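Local structure of putative enoyl-CoA hydratase/isomerase (Acinetobacter baumannii, 3FDU) at residues Ala9-Gly14 and Lys48-Val53; Phe74-Asn79 and Ala244-Met249; Pro87-Leu92 and Ser142-Ala147; Ile117-Asp122 and Gln149-Gln154; Ala130-Pro135 and Lys168-Glu173. The protein probably acts on acyl-CoA thioesters as an enoyl-CoA hydratase or isomerase of the crotonase family, its exact substrate being unknown. The protein carries 4 engineered substitutions. All blocks are in the same frame, centred on the assembly; numbering follows the deposited sequence. Where two conformers were deposited one is given.

Contact 1 (Ala9-Gly14 and Lys48-Val53). Engineered in segment 48-53: Val53 (natural residue Ile).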
# COMPACT_ATOMS: atom_id res chain seq x y z
N ALA A 9 -1.76 27.75 -20.89
CA ALA A 9 -0.88 26.68 -21.34
C ALA A 9 0.38 27.31 -21.83
O ALA A 9 0.34 28.35 -22.50
CB ALA A 9 -1.55 25.86 -22.43
N ASN A 10 1.50 26.72 -21.45
CA ASN A 10 2.82 27.19 -21.88
C ASN A 10 3.63 25.96 -22.23
O ASN A 10 3.63 24.97 -21.47
CB ASN A 10 3.55 27.95 -20.75
CG ASN A 10 5.00 28.36 -21.13
OD1 ASN A 10 5.20 29.32 -21.88
ND2 ASN A 10 6.00 27.63 -20.61
N LEU A 11 4.29 25.99 -23.38
CA LEU A 11 5.14 24.92 -23.79
C LEU A 11 6.54 25.48 -24.02
O LEU A 11 6.74 26.38 -24.87
CB LEU A 11 4.59 24.26 -25.05
CG LEU A 11 5.49 23.24 -25.74
CD1 LEU A 11 5.94 22.11 -24.79
CD2 LEU A 11 4.74 22.68 -26.93
N GLU A 12 7.49 24.97 -23.27
CA GLU A 12 8.88 25.38 -23.45
C GLU A 12 9.82 24.23 -23.15
O GLU A 12 9.67 23.55 -22.12
CB GLU A 12 9.19 26.61 -22.58
CG GLU A 12 10.65 26.70 -22.14
CD GLU A 12 11.03 28.11 -21.71
OE1 GLU A 12 10.12 28.95 -21.55
OE2 GLU A 12 12.25 28.38 -21.52
N GLY A 13 10.78 24.01 -24.05
CA GLY A 13 11.77 22.94 -23.87
C GLY A 13 11.15 21.56 -23.59
O GLY A 13 11.69 20.80 -22.77
N GLY A 14 10.04 21.25 -24.27
CA GLY A 14 9.34 19.96 -24.12
C GLY A 14 8.46 19.84 -22.86
O GLY A 14 7.79 18.81 -22.65
N LYS A 48 4.12 16.06 -30.48
CA LYS A 48 5.47 15.52 -30.44
C LYS A 48 6.46 16.48 -29.83
O LYS A 48 7.53 16.07 -29.46
CB LYS A 48 5.94 15.06 -31.84
N ASP A 49 6.14 17.77 -29.76
CA ASP A 49 6.98 18.72 -29.01
C ASP A 49 6.74 18.69 -27.48
O ASP A 49 7.41 19.40 -26.76
CB ASP A 49 6.74 20.15 -29.46
CG ASP A 49 6.99 20.35 -30.95
OD1 ASP A 49 8.06 19.93 -31.43
OD2 ASP A 49 6.12 20.94 -31.60
N VAL A 50 5.79 17.90 -26.99
CA VAL A 50 5.59 17.80 -25.52
C VAL A 50 6.20 16.47 -25.02
O VAL A 50 5.82 15.38 -25.52
CB VAL A 50 4.09 17.78 -25.19
CG1 VAL A 50 3.86 17.50 -23.70
CG2 VAL A 50 3.39 19.05 -25.62
N ARG A 51 7.08 16.54 -24.01
CA ARG A 51 7.62 15.32 -23.40
C ARG A 51 7.11 15.08 -21.96
O ARG A 51 6.97 13.92 -21.54
CB ARG A 51 9.17 15.41 -23.40
CG ARG A 51 9.74 15.29 -24.86
CD ARG A 51 11.17 15.82 -24.92
NE ARG A 51 12.00 14.88 -24.20
CZ ARG A 51 12.70 13.91 -24.76
NH1 ARG A 51 12.78 13.80 -26.09
NH2 ARG A 51 13.37 13.08 -23.98
N VAL A 52 6.87 16.18 -21.22
CA VAL A 52 6.35 16.13 -19.81
C VAL A 52 5.23 17.14 -19.59
O VAL A 52 5.26 18.26 -20.10
CB VAL A 52 7.45 16.38 -18.81
CG1 VAL A 52 6.93 16.36 -17.32
CG2 VAL A 52 8.66 15.37 -19.04
N VAL A 53 4.19 16.73 -18.85
CA VAL A 53 3.15 17.65 -18.48
C VAL A 53 3.20 18.02 -16.99
O VAL A 53 3.35 17.14 -16.09
CB VAL A 53 1.72 17.10 -18.85
CG1 VAL A 53 0.62 18.15 -18.48
CG2 VAL A 53 1.65 16.74 -20.35
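Leu11 and Gly14 bring the hairpin between strands 7-12 and 15-20, at one edge of the six-stranded sheet of this crotonase-family fold, against the loop leading into strand 52-57 and its first residue. From Leu11 CB, which points at 48-53, the chain runs to CG, set anti to the backbone N (chi1 171°), and forks there. Branch CD1 meets the carbonyl oxygen of Asp49 (CD1 to O 3.7 Å) and methyl CG2 of Val50. Branch CD2 reaches the same Val50 CG2 and closes on Asp49 CB (CD2 to CB 4.1 Å), so the fork straddles the Val50 methyl and lies across the Asp49 side chain at about a right angle. Val50 turns inward onto Leu16 and Ala44. The turn is made by two glycines of positive phi, Gly13 and Gly14. Gly14 CA lies 3.3 Å from Asp49 O in a nearly straight CA-H...O contact. Two successive amides, those of Arg51 and Val52, converge on one acceptor, Gly14 O, a pattern like that of a beta bulge. Arg51 N sits in the carbonyl plane on a lone pair, 2.7 Å from Gly14 O; Val52 N, 3.1 Å from Gly14 O, is tilted 20° from that plane.

Contact 2 (Phe74-Asn79 and Ala244-Met249); sequences FVQNPN and AVQAFM
Val245 holds CG1 anti to the backbone N (chi1 170°), which turns CG2 to Val75 and CG1 to Gln76. Its CG2 touches Val75 CG1 at 3.9 Å and lies almost as near to CB and CG2 of that residue. Its CG1 is met by Gln76, whose chain runs out extended beyond CG: chi2 174° carries CD outward, and Gln76 NE2 lies 3.8 Å from Val245 CG1. Past Val245 the same nitrogen approaches the methylene CG of Met249, NE2 to CG 4.1 Å. The last turn of helix 68-76 thus rests on the last turns of helix 239-248, the C-terminal helix of the modelled chain. Met72, one turn before Gln76, extends the apolar face by touching Val245, Phe248 and Met249, while Met241 covers Val75 from the second helix. The polar end of Gln76 finds its partner within its own helix, where NE2 donates to Met72 O. The approaches of NE2 to Val245 and Met249 are to carbon atoms and so are van der Waals, and the two helix ends adhere through methyl and methylene groups rather than through directional bonds.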
# COMPACT_ATOMS: atom_id res chain seq x y z
N PHE A 74 -26.74 21.23 -11.54
CA PHE A 74 -26.62 19.85 -12.02
C PHE A 74 -27.57 18.88 -11.31
O PHE A 74 -28.24 18.04 -11.97
CB PHE A 74 -25.16 19.37 -11.94
CG PHE A 74 -24.89 18.08 -12.66
CD1 PHE A 74 -24.48 18.07 -13.99
CD2 PHE A 74 -24.98 16.87 -11.98
CE1 PHE A 74 -24.18 16.87 -14.66
CE2 PHE A 74 -24.69 15.66 -12.63
CZ PHE A 74 -24.27 15.66 -13.97
N VAL A 75 -27.65 18.98 -9.98
CA VAL A 75 -28.49 18.07 -9.21
C VAL A 75 -29.98 18.22 -9.67
O VAL A 75 -30.74 17.24 -9.73
CB VAL A 75 -28.39 18.35 -7.69
CG1 VAL A 75 -29.64 17.75 -6.95
CG2 VAL A 75 -27.06 17.80 -7.11
N GLN A 76 -30.37 19.44 -10.01
CA GLN A 76 -31.72 19.71 -10.49
C GLN A 76 -31.98 19.38 -11.97
O GLN A 76 -33.12 19.34 -12.40
CB GLN A 76 -32.10 21.16 -10.20
CG GLN A 76 -32.06 21.48 -8.72
CD GLN A 76 -32.28 22.96 -8.44
OE1 GLN A 76 -33.42 23.39 -8.30
NE2 GLN A 76 -31.20 23.72 -8.36
N ASN A 77 -30.93 19.13 -12.75
CA ASN A 77 -31.05 18.82 -14.16
C ASN A 77 -29.94 17.86 -14.54
O ASN A 77 -29.07 18.23 -15.30
CB ASN A 77 -30.91 20.11 -15.02
CG ASN A 77 -31.37 19.90 -16.48
OD1 ASN A 77 -32.01 18.89 -16.80
ND2 ASN A 77 -31.05 20.86 -17.35
N PRO A 78 -29.92 16.66 -13.95
CA PRO A 78 -28.74 15.80 -14.12
C PRO A 78 -28.50 15.28 -15.55
O PRO A 78 -29.47 15.00 -16.26
CB PRO A 78 -29.01 14.61 -13.17
CG PRO A 78 -30.54 14.67 -12.89
CD PRO A 78 -30.87 16.16 -12.93
N ASN A 79 -27.24 15.12 -15.93
CA ASN A 79 -26.86 14.44 -17.19
C ASN A 79 -27.48 13.03 -17.15
O ASN A 79 -27.35 12.31 -16.15
CB ASN A 79 -25.32 14.42 -17.26
CG ASN A 79 -24.75 13.88 -18.56
OD1 ASN A 79 -25.14 12.82 -19.07
ND2 ASN A 79 -23.69 14.56 -19.04
N ALA A 244 -32.40 18.68 -0.33
CA ALA A 244 -31.39 19.54 0.29
C ALA A 244 -30.95 20.68 -0.64
O ALA A 244 -30.82 21.83 -0.21
CB ALA A 244 -30.24 18.73 0.77
N VAL A 245 -30.81 20.42 -1.94
CA VAL A 245 -30.42 21.50 -2.82
C VAL A 245 -31.58 22.50 -2.98
O VAL A 245 -31.39 23.74 -2.95
CB VAL A 245 -29.94 20.99 -4.23
CG1 VAL A 245 -29.78 22.15 -5.17
CG2 VAL A 245 -28.59 20.20 -4.12
N GLN A 246 -32.79 21.96 -3.09
CA GLN A 246 -33.96 22.82 -3.25
C GLN A 246 -34.06 23.81 -2.06
O GLN A 246 -34.21 25.03 -2.25
CB GLN A 246 -35.19 21.94 -3.40
CG GLN A 246 -35.34 21.37 -4.80
CD GLN A 246 -36.48 20.42 -4.89
OE1 GLN A 246 -36.82 19.73 -3.92
NE2 GLN A 246 -37.12 20.37 -6.05
N ALA A 247 -33.94 23.28 -0.85
CA ALA A 247 -33.91 24.10 0.36
C ALA A 247 -32.82 25.16 0.29
O ALA A 247 -33.09 26.37 0.44
CB ALA A 247 -33.71 23.21 1.60
N PHE A 248 -31.59 24.71 0.08
CA PHE A 248 -30.48 25.61 0.00
C PHE A 248 -30.74 26.72 -1.00
O PHE A 248 -30.45 27.87 -0.71
CB PHE A 248 -29.19 24.84 -0.32
CG PHE A 248 -27.94 25.67 -0.23
CD1 PHE A 248 -27.10 25.56 0.87
CD2 PHE A 248 -27.60 26.55 -1.25
CE1 PHE A 248 -25.92 26.32 0.95
CE2 PHE A 248 -26.43 27.31 -1.17
CZ PHE A 248 -25.60 27.20 -0.07
N MET A 249 -31.31 26.39 -2.15
CA MET A 249 -31.55 27.39 -3.20
C MET A 249 -32.77 28.30 -2.90
O MET A 249 -32.85 29.42 -3.44
CB MET A 249 -31.71 26.72 -4.57
CG MET A 249 -30.42 26.00 -5.09
SD MET A 249 -29.08 27.20 -5.31
CE MET A 249 -29.82 28.19 -6.58

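Contact 3 (Pro87-Leu92 and Ser142-Ala147)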
# COMPACT_ATOMS: atom_id res chain seq x y z
N PRO A 87 -18.40 15.19 -16.85
CA PRO A 87 -17.08 15.85 -17.04
C PRO A 87 -15.96 15.50 -16.08
O PRO A 87 -14.87 15.23 -16.55
CB PRO A 87 -17.42 17.36 -17.00
CG PRO A 87 -18.87 17.39 -17.60
CD PRO A 87 -19.51 16.16 -16.95
N PRO A 88 -16.21 15.42 -14.76
CA PRO A 88 -15.05 15.06 -13.90
C PRO A 88 -14.48 13.66 -14.22
O PRO A 88 -13.30 13.48 -14.11
CB PRO A 88 -15.62 15.01 -12.48
CG PRO A 88 -16.99 15.67 -12.54
CD PRO A 88 -17.43 15.70 -13.98
N PHE A 89 -15.31 12.67 -14.54
CA PHE A 89 -14.76 11.34 -14.91
C PHE A 89 -13.99 11.35 -16.22
O PHE A 89 -13.01 10.59 -16.40
CB PHE A 89 -15.88 10.31 -14.92
CG PHE A 89 -16.70 10.34 -13.67
CD1 PHE A 89 -16.22 9.78 -12.52
CD2 PHE A 89 -17.95 10.97 -13.65
CE1 PHE A 89 -16.98 9.81 -11.34
CE2 PHE A 89 -18.69 11.03 -12.49
CZ PHE A 89 -18.19 10.48 -11.31
N VAL A 90 -14.40 12.21 -17.14
CA VAL A 90 -13.67 12.40 -18.42
C VAL A 90 -12.23 12.93 -18.16
O VAL A 90 -11.25 12.40 -18.69
CB VAL A 90 -14.42 13.37 -19.41
CG1 VAL A 90 -13.53 13.72 -20.69
CG2 VAL A 90 -15.77 12.74 -19.88
N LEU A 91 -12.11 13.93 -17.29
CA LEU A 91 -10.80 14.46 -16.87
C LEU A 91 -9.98 13.36 -16.20
O LEU A 91 -8.79 13.15 -16.55
CB LEU A 91 -10.96 15.67 -15.93
CG LEU A 91 -9.66 16.18 -15.25
CD1 LEU A 91 -8.63 16.48 -16.32
CD2 LEU A 91 -9.98 17.45 -14.40
N LEU A 92 -10.58 12.68 -15.21
CA LEU A 92 -9.83 11.66 -14.50
C LEU A 92 -9.32 10.56 -15.42
O LEU A 92 -8.20 10.10 -15.25
CB LEU A 92 -10.61 11.07 -13.32
CG LEU A 92 -10.82 12.03 -12.12
CD1 LEU A 92 -12.14 11.70 -11.35
CD2 LEU A 92 -9.64 11.97 -11.19
N SER A 142 -20.03 9.83 -2.99
CA SER A 142 -19.35 8.53 -2.87
C SER A 142 -18.05 8.67 -3.64
O SER A 142 -17.79 9.73 -4.20
CB SER A 142 -20.23 7.36 -3.44
OG SER A 142 -20.56 7.64 -4.80
N PRO A 143 -17.22 7.62 -3.67
CA PRO A 143 -15.87 7.89 -4.23
C PRO A 143 -15.86 8.25 -5.72
O PRO A 143 -16.78 7.84 -6.47
CB PRO A 143 -15.16 6.53 -4.04
CG PRO A 143 -15.82 5.99 -2.72
CD PRO A 143 -17.29 6.36 -2.91
N GLU A 144 -14.84 9.01 -6.18
CA GLU A 144 -14.57 9.09 -7.63
C GLU A 144 -13.08 9.01 -7.94
O GLU A 144 -12.26 8.95 -7.03
CB GLU A 144 -15.22 10.32 -8.32
CG GLU A 144 -15.21 11.62 -7.52
CD GLU A 144 -15.06 12.87 -8.41
OE1 GLU A 144 -16.03 13.23 -9.11
OE2 GLU A 144 -13.99 13.53 -8.35
N GLY A 145 -12.73 8.99 -9.22
CA GLY A 145 -11.33 8.87 -9.64
C GLY A 145 -10.66 7.54 -9.35
O GLY A 145 -9.44 7.42 -9.41
N GLY A 146 -11.44 6.52 -9.01
CA GLY A 146 -10.88 5.22 -8.75
C GLY A 146 -10.33 5.12 -7.35
O GLY A 146 -9.64 4.16 -7.03
N ALA A 147 -10.63 6.12 -6.51
CA ALA A 147 -10.03 6.23 -5.19
C ALA A 147 -10.42 5.07 -4.28
O ALA A 147 -9.63 4.69 -3.40
CB ALA A 147 -10.43 7.58 -4.53
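Leu92 presses methyl CD1 onto the backbone of Gly145, and this is where the contact is tight: CD1 lies 3.4 Å from Gly145 CA, closer than usual for two carbons, and 3.5 Å from Gly145 N. The other methyl is less intimate, Leu92 CD2 to Gly145 CA 3.9 Å. With no side chain at Gly145, the leucine can lie directly against its CA. Second in closeness is Phe89, whose rim atom CE1 reaches Glu144 CB at 3.5 Å. The approach is oblique to the ring, and the side chains cross at about a right angle, with ring and carboxylate planes 60° apart. Here helix 87-97 meets the loop that leads into helix 147-155 of the crotonase fold. Glu144 to Ala147 form a type I' turn, and Gly146, its amide bonded to Glu228 OE1, is the N-cap of that helix. Pro143, next to Glu144 in the chain, packs on Thr210 of the second subunit. The carboxylate end of Glu144 is held more loosely. CG stands in the crowded position between backbone N and carbonyl carbon (chi1 38°), and the chain bends again at chi2. OE1 then comes 3.8 Å from Pro88 CB and slightly farther from Phe89 CZ, while OE2 lies 4.0 Å from Leu92 CD1. Ile113, Thr116 and Phe136 also touch the Glu144 side chain. A glycerol, probably from the crystallisation liquor, is bound about 4 Å from the side chain of Pro88.

Contact 4 (Ile117-Asp122 and Gln149-Gln154)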
# COMPACT_ATOMS: atom_id res chain seq x y z
N ILE A 117 -7.37 13.46 -8.46
CA ILE A 117 -6.50 13.61 -9.61
C ILE A 117 -5.02 13.29 -9.28
O ILE A 117 -4.27 12.86 -10.15
CB ILE A 117 -6.64 15.01 -10.30
CG1 ILE A 117 -6.04 14.93 -11.71
CG2 ILE A 117 -5.88 16.09 -9.49
CD1 ILE A 117 -6.78 15.56 -12.79
N LEU A 118 -4.62 13.47 -8.01
CA LEU A 118 -3.25 13.13 -7.57
C LEU A 118 -2.97 11.65 -7.76
O LEU A 118 -1.82 11.24 -7.99
CB LEU A 118 -3.06 13.48 -6.08
CG LEU A 118 -3.36 14.94 -5.74
CD1 LEU A 118 -3.05 15.14 -4.27
CD2 LEU A 118 -2.52 15.87 -6.67
N LEU A 119 -4.02 10.86 -7.66
CA LEU A 119 -3.90 9.41 -7.85
C LEU A 119 -3.73 9.02 -9.31
O LEU A 119 -3.43 7.84 -9.61
CB LEU A 119 -5.10 8.67 -7.29
CG LEU A 119 -5.28 8.83 -5.78
CD1 LEU A 119 -6.75 8.41 -5.43
CD2 LEU A 119 -4.25 8.04 -4.96
N GLN A 120 -3.95 9.96 -10.23
CA GLN A 120 -3.56 9.75 -11.61
C GLN A 120 -2.17 10.30 -11.98
O GLN A 120 -1.69 10.06 -13.09
CB GLN A 120 -4.61 10.34 -12.59
CG GLN A 120 -6.08 10.28 -12.15
CD GLN A 120 -6.52 8.94 -11.69
OE1 GLN A 120 -6.15 7.89 -12.24
NE2 GLN A 120 -7.32 8.93 -10.64
N ALA A 121 -1.55 11.12 -11.13
CA ALA A 121 -0.26 11.71 -11.47
C ALA A 121 0.86 10.73 -11.10
O ALA A 121 0.70 9.96 -10.18
CB ALA A 121 -0.05 13.07 -10.72
N ASP A 122 2.01 10.83 -11.79
CA ASP A 122 3.18 10.05 -11.41
C ASP A 122 3.95 10.59 -10.20
O ASP A 122 4.46 9.81 -9.40
CB ASP A 122 4.10 9.97 -12.62
CG ASP A 122 3.37 9.42 -13.83
OD1 ASP A 122 2.80 8.31 -13.69
OD2 ASP A 122 3.29 10.11 -14.87
N GLN A 149 -10.20 2.18 -4.93
CA GLN A 149 -9.14 1.19 -5.09
C GLN A 149 -7.74 1.80 -5.07
O GLN A 149 -6.87 1.28 -4.38
CB GLN A 149 -9.35 0.32 -6.38
CG GLN A 149 -10.56 -0.61 -6.24
CD GLN A 149 -10.75 -1.51 -7.48
OE1 GLN A 149 -9.79 -1.82 -8.17
NE2 GLN A 149 -11.99 -1.90 -7.75
N LEU A 150 -7.52 2.89 -5.82
CA LEU A 150 -6.21 3.56 -5.87
C LEU A 150 -5.74 4.17 -4.54
O LEU A 150 -4.54 4.08 -4.21
CB LEU A 150 -6.17 4.65 -6.95
CG LEU A 150 -6.48 4.16 -8.38
CD1 LEU A 150 -6.48 5.40 -9.29
CD2 LEU A 150 -5.45 3.14 -8.82
N LEU A 151 -6.65 4.77 -3.77
CA LEU A 151 -6.23 5.32 -2.46
C LEU A 151 -5.95 4.17 -1.46
O LEU A 151 -5.04 4.23 -0.66
CB LEU A 151 -7.33 6.26 -1.86
CG LEU A 151 -6.86 7.04 -0.60
CD1 LEU A 151 -5.66 7.96 -0.91
CD2 LEU A 151 -8.03 7.89 0.00
N VAL A 152 -6.75 3.10 -1.49
CA VAL A 152 -6.44 1.95 -0.62
C VAL A 152 -5.04 1.39 -0.96
O VAL A 152 -4.23 1.04 -0.09
CB VAL A 152 -7.50 0.78 -0.80
CG1 VAL A 152 -6.99 -0.54 -0.16
CG2 VAL A 152 -8.81 1.17 -0.20
N LYS A 153 -4.73 1.31 -2.25
CA LYS A 153 -3.39 0.82 -2.65
C LYS A 153 -2.25 1.81 -2.27
O LYS A 153 -1.20 1.39 -1.79
CB LYS A 153 -3.35 0.51 -4.15
CG LYS A 153 -4.11 -0.82 -4.49
CD LYS A 153 -4.16 -1.10 -6.02
CE LYS A 153 -5.18 -2.23 -6.30
NZ LYS A 153 -5.29 -2.52 -7.77
N GLN A 154 -2.47 3.10 -2.48
CA GLN A 154 -1.43 4.11 -2.26
C GLN A 154 -1.22 4.39 -0.76
O GLN A 154 -0.08 4.55 -0.31
CB GLN A 154 -1.80 5.39 -3.02
CG GLN A 154 -0.81 6.60 -2.83
CD GLN A 154 0.60 6.37 -3.39
OE1 GLN A 154 0.86 6.70 -4.53
NE2 GLN A 154 1.51 5.85 -2.57
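The segment of helical backbone angles that follows helix 113-116 and leads to strand 123-126 packs on helix 147-155 through Leu119, which is set over Leu150, Leu151 and Gln154. Leu119 and Leu150 slide past each other in opposite directions: Leu119 CB meets Leu150 CD1 at 4.1 Å, and Leu119 CD1 in turn lies 4.1 Å from Leu150 CB. The two methyls of Leu119 then divide the helix surface. CD1 approaches the amide of Leu151 (CD1 to N 4.0 Å) and its CB, whereas CD2 lies over Leu150 O and against Gln154 CB (CD2 to CB 4.1 Å). Family members of the crotonase type commonly assemble as trimers, and this pair of elements stands at such an interface: Gln154 OE1 accepts from His158 N of the third subunit, Asp122 OD1 bonds Tyr157 OH of that subunit, and Val152 packs on Met214 of the second. Within the chain Asp122 OD2 also makes a salt bridge with Lys211. Gln120 reaches the helix by a detour. Its CB points away, but the bend at chi2 (-50°) turns CD back, and the amide then lies across Leu150 at about a right angle, with OE1 and NE2 each 3.9 Å from Leu150 CD1. That touch is apolar on the leucine side; the nitrogen donates instead to Gly145 O and Thr116 O, two carbonyls that hold the amide with its OE1/NE2 end toward the methyl.

Contact 5 (Ala130-Pro135 and Lys168-Glu173); sequences ALFQIP and KKFNAE
Phe132 and Phe170 form a hydrogen-bonded antiparallel pair. Phe132 N gives a nearly straight bond to Phe170 O (2.9 Å). Phe170 N returns one to Phe132 O, also 2.9 Å, more bent at 149°. Lys169 CA adds a CA-H...O contact to the same Phe132 O. Aromatic contacts come next. Both rings leave the same side of the strands with planes 16° apart, yet slid so far that they barely overlap; what lies over the Phe170 face is Phe132 CB, 3.5 Å from the ring centroid in a CH-pi contact. Phe170 CG occupies the position between its own N and carbonyl carbon, which carries CG to the side where Phe132 CB lies over the ring. Strand 131-133 is the middle of a small three-stranded sheet, with 109-111 along its other edge. Val115 and Ala175 cover both rings. The apolar group continues with Phe132 CE2 against Ala172 CB, and with Ile134 CG1 at the edge of the Phe170 ring. Among side-chain polar contacts, Lys169 NZ donates to Gln133 OE1 (2.9 Å) from above the carbonyl plane, 53° out of it, while Gln133 NE2 binds Ala167 O. Waters bridge where the strands part: one takes the amide of Ala172 and donates to Ala130 O, another takes Ile134 N and donates to Lys168 O (2.6 Å). Asn171, the N-cap of helix 172-177, bonds Thr174 N through OD1.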
# COMPACT_ATOMS: atom_id res chain seq x y z
N ALA A 130 -0.46 23.57 1.67
CA ALA A 130 -1.46 22.69 1.08
C ALA A 130 -2.48 22.16 2.10
O ALA A 130 -2.13 21.68 3.16
CB ALA A 130 -0.79 21.56 0.37
N LEU A 131 -3.76 22.24 1.74
CA LEU A 131 -4.82 21.77 2.61
C LEU A 131 -5.73 20.88 1.78
O LEU A 131 -6.39 21.35 0.86
CB LEU A 131 -5.63 22.96 3.19
CG LEU A 131 -4.86 23.77 4.28
CD1 LEU A 131 -5.73 24.98 4.60
CD2 LEU A 131 -4.51 22.93 5.56
N PHE A 132 -5.78 19.62 2.14
CA PHE A 132 -6.46 18.61 1.32
C PHE A 132 -7.78 18.17 1.97
O PHE A 132 -7.92 18.18 3.19
CB PHE A 132 -5.59 17.37 1.16
CG PHE A 132 -4.21 17.61 0.58
CD1 PHE A 132 -3.99 17.50 -0.79
CD2 PHE A 132 -3.12 17.89 1.41
CE1 PHE A 132 -2.72 17.69 -1.34
CE2 PHE A 132 -1.83 18.10 0.88
CZ PHE A 132 -1.62 18.01 -0.50
N GLN A 133 -8.72 17.68 1.15
CA GLN A 133 -9.93 17.08 1.70
C GLN A 133 -10.62 16.23 0.64
O GLN A 133 -10.58 16.58 -0.55
CB GLN A 133 -10.90 18.19 2.18
CG GLN A 133 -12.18 17.60 2.92
CD GLN A 133 -13.17 18.72 3.17
OE1 GLN A 133 -13.08 19.77 2.53
NE2 GLN A 133 -14.08 18.53 4.11
N ILE A 134 -11.20 15.09 1.06
CA ILE A 134 -12.11 14.30 0.22
C ILE A 134 -13.49 14.39 0.86
O ILE A 134 -13.83 13.60 1.74
CB ILE A 134 -11.69 12.80 0.18
CG1 ILE A 134 -10.16 12.70 0.08
CG2 ILE A 134 -12.33 12.05 -1.04
CD1 ILE A 134 -9.67 11.27 -0.08
N PRO A 135 -14.26 15.36 0.46
CA PRO A 135 -15.53 15.66 1.14
C PRO A 135 -16.72 14.86 0.66
O PRO A 135 -17.86 15.12 1.14
CB PRO A 135 -15.76 17.14 0.79
CG PRO A 135 -15.11 17.29 -0.56
CD PRO A 135 -13.92 16.35 -0.58
N LYS A 168 -12.49 14.29 6.50
CA LYS A 168 -11.83 15.43 7.18
C LYS A 168 -10.78 16.16 6.31
O LYS A 168 -10.20 15.59 5.36
CB LYS A 168 -11.17 14.95 8.46
CG LYS A 168 -10.00 13.94 8.23
CD LYS A 168 -9.66 13.31 9.60
CE LYS A 168 -8.29 12.72 9.64
NZ LYS A 168 -8.19 12.06 10.98
N LYS A 169 -10.48 17.41 6.68
CA LYS A 169 -9.37 18.12 6.08
C LYS A 169 -8.08 17.56 6.68
O LYS A 169 -8.05 16.98 7.80
CB LYS A 169 -9.51 19.67 6.26
CG LYS A 169 -10.63 20.28 5.42
CD LYS A 169 -10.87 21.75 5.71
CE LYS A 169 -11.96 22.32 4.77
NZ LYS A 169 -11.64 22.12 3.30
N PHE A 170 -7.01 17.64 5.91
CA PHE A 170 -5.71 17.09 6.33
C PHE A 170 -4.56 17.86 5.70
O PHE A 170 -4.73 18.49 4.65
CB PHE A 170 -5.61 15.55 6.13
CG PHE A 170 -5.73 15.06 4.64
CD1 PHE A 170 -4.58 14.83 3.85
CD2 PHE A 170 -7.00 14.82 4.08
CE1 PHE A 170 -4.69 14.35 2.51
CE2 PHE A 170 -7.13 14.34 2.74
CZ PHE A 170 -5.95 14.15 1.95
N ASN A 171 -3.38 17.84 6.34
CA ASN A 171 -2.34 18.76 5.94
C ASN A 171 -1.33 18.06 5.04
O ASN A 171 -1.55 16.89 4.63
CB ASN A 171 -1.64 19.38 7.16
CG ASN A 171 -1.03 18.31 8.08
OD1 ASN A 171 -0.67 17.22 7.62
ND2 ASN A 171 -0.93 18.61 9.37
N ALA A 172 -0.26 18.76 4.66
CA ALA A 172 0.70 18.15 3.73
C ALA A 172 1.45 16.97 4.36
O ALA A 172 1.78 16.00 3.68
CB ALA A 172 1.69 19.21 3.16
N GLU A 173 1.69 17.00 5.66
CA GLU A 173 2.40 15.89 6.31
C GLU A 173 1.56 14.62 6.30
O GLU A 173 2.08 13.53 6.13
CB GLU A 173 2.78 16.27 7.75
CG GLU A 173 3.84 17.37 7.87
CD GLU A 173 3.38 18.79 7.43
OE1 GLU A 173 2.16 19.12 7.46
OE2 GLU A 173 4.29 19.58 7.06
O HOH W 1 -0.15 21.51 5.20
O HOH W 2 -8.92 22.35 2.28
O HOH W 3 -10.75 13.69 3.64

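How the contacts relate
Contact 1 closes first along the chain, at the edge of the six-stranded sheet, before contact 2 opens. Contact 2 joins helix 68-76 to the C-terminal helix 239-248, 165 residues on, and encloses contacts 3, 4 and 5, whose segments alternate with one another. Contacts 1 and 2 lie on opposite sides of the chain centre, 40 Å apart between centres. Contact 3 lies in the loop that enters helix 147-155, the helix carrying the second segment of contact 4; their centres are 11 Å apart and they touch through Gln120 and Gly145. Contacts 4 and 5 meet where Leu151 packs on Ile134 and Leu118 on Phe132. Contacts 3 to 5 are thus joined through contact 4, with contacts 3 and 4 also reaching neighbouring subunits.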